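Cystathionine gamma-lyase (Saccharomyces cerevisiae, PDB 1N8P) is a pyridoxal-5'-phosphate-dependent enzyme of the Cys/Met metabolism family that binds this cofactor and assembles from four chains. Local coordinates at residues Ser52-Pro55 and Asn56-Asn59. Numbering follows the deposited sequence.
Sequences SQNP and NREN
Q53 and R57 meet where a loop turns into helix 55-67, a worked example of how a polypeptide starts a helix: N54 sits at the N-cap and P55 opens the first turn. The carbonyl of N54 receives the amide of E58, O to N 3.2 Å, with the donor almost in line with the C=O bond. The N of R57 makes a weak second bond to that same oxygen. One residue on, P55 O takes the N of N59 at 2.8 Å in a nearly straight bond, so the regular helical pattern is established at once. Proline suits this first turn, since it has no amide hydrogen, and the first turn of a helix has no helical carbonyl to receive one.

R57 runs back beside the loop. Its CG lies anti to the backbone N (chi1 -160°) and the chain bends at chi3, bringing the guanidinium beside the Q53 backbone, where NH2 is 3.2 Å from Q53 CA. Q53 OE1 and N54 N lie over one face of the group, while S52 O is near its plane at the edge. NH1 of R57 donates to R51 O, and helix 221-234 touches the side chain through Q231. Q53 itself crosses E58 at about a right angle, the carboxylate of E58 being held by Y47 and R62. The bent Q53 side chain curls back on its own backbone, and OE1 offers a lone pair, in the plane of its amide, to N54 N at 2.9 Å.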
loop_
_atom_site.group_PDB
_atom_site.type_symbol
_atom_site.label_atom_id
_atom_site.label_comp_id
_atom_site.label_asym_id
_atom_site.label_seq_id
_atom_site.Cartn_x
_atom_site.Cartn_y
_atom_site.Cartn_z
ATOM N N SER A 52 9.571 18.852 -2.685
ATOM C CA SER A 52 9.572 19.871 -3.723
ATOM C C SER A 52 8.799 19.375 -4.937
ATOM O O SER A 52 8.303 20.185 -5.730
ATOM C CB SER A 52 10.995 20.224 -4.145
ATOM O OG SER A 52 10.965 21.224 -5.156
ATOM N N GLN A 53 8.710 18.050 -5.077
ATOM C CA GLN A 53 7.976 17.419 -6.182
ATOM C C GLN A 53 8.340 15.955 -6.369
ATOM O O GLN A 53 9.508 15.586 -6.236
ATOM C CB GLN A 53 8.237 18.152 -7.507
ATOM C CG GLN A 53 7.702 17.450 -8.768
ATOM C CD GLN A 53 6.202 17.514 -8.895
ATOM O OE1 GLN A 53 5.474 16.942 -8.089
ATOM N NE2 GLN A 53 5.727 18.217 -9.909
ATOM N N ASN A 54 7.329 15.138 -6.677
ATOM C CA ASN A 54 7.494 13.706 -6.942
ATOM C C ASN A 54 6.483 13.337 -8.027
ATOM O O ASN A 54 5.400 13.906 -8.086
ATOM C CB ASN A 54 7.227 12.871 -5.688
ATOM C CG ASN A 54 5.741 12.601 -5.461
ATOM O OD1 ASN A 54 5.086 13.306 -4.690
ATOM N ND2 ASN A 54 5.203 11.579 -6.134
ATOM N N PRO A 55 6.809 12.367 -8.880
ATOM C CA PRO A 55 5.926 11.937 -9.972
ATOM C C PRO A 55 4.430 11.736 -9.701
ATOM O O PRO A 55 3.560 12.226 -10.452
ATOM C CB PRO A 55 6.592 10.654 -10.471
ATOM C CG PRO A 55 7.286 10.145 -9.252
ATOM C CD PRO A 55 7.887 11.393 -8.669
ATOM N N ASN A 56 4.123 10.994 -8.644
ATOM C CA ASN A 56 2.724 10.714 -8.313
ATOM C C ASN A 56 1.863 11.954 -8.045
ATOM O O ASN A 56 0.719 12.018 -8.476
ATOM C CB ASN A 56 2.658 9.749 -7.130
ATOM C CG ASN A 56 3.141 8.349 -7.498
ATOM O OD1 ASN A 56 3.813 7.705 -6.708
ATOM N ND2 ASN A 56 2.789 7.875 -8.696
ATOM N N ARG A 57 2.410 12.936 -7.343
ATOM C CA ARG A 57 1.684 14.158 -7.052
ATOM C C ARG A 57 1.538 14.905 -8.361
ATOM O O ARG A 57 0.423 15.113 -8.851
ATOM C CB ARG A 57 2.468 15.014 -6.069
ATOM C CG ARG A 57 1.602 16.026 -5.351
ATOM C CD ARG A 57 2.381 16.764 -4.288
ATOM N NE ARG A 57 3.303 17.725 -4.872
ATOM C CZ ARG A 57 4.571 17.873 -4.497
ATOM N NH1 ARG A 57 5.084 17.114 -3.531
ATOM N NH2 ARG A 57 5.332 18.788 -5.090
ATOM N N GLU A 58 2.680 15.300 -8.924
ATOM C CA GLU A 58 2.727 16.033 -10.187
ATOM C C GLU A 58 1.768 15.455 -11.214
ATOM O O GLU A 58 0.946 16.163 -11.782
ATOM C CB GLU A 58 4.139 16.001 -10.749
ATOM C CG GLU A 58 4.334 16.836 -11.991
ATOM C CD GLU A 58 5.633 16.498 -12.697
ATOM O OE1 GLU A 58 5.692 15.417 -13.340
ATOM O OE2 GLU A 58 6.588 17.307 -12.597
ATOM N N ASN A 59 1.857 14.161 -11.462
ATOM C CA ASN A 59 0.960 13.584 -12.446
ATOM C C ASN A 59 -0.484 13.765 -12.064
ATOM O O ASN A 59 -1.315 13.978 -12.929
ATOM C CB ASN A 59 1.248 12.102 -12.653
ATOM C CG ASN A 59 2.478 11.857 -13.493
ATOM O OD1 ASN A 59 2.840 12.677 -14.358
ATOM N ND2 ASN A 59 3.121 10.715 -13.267
#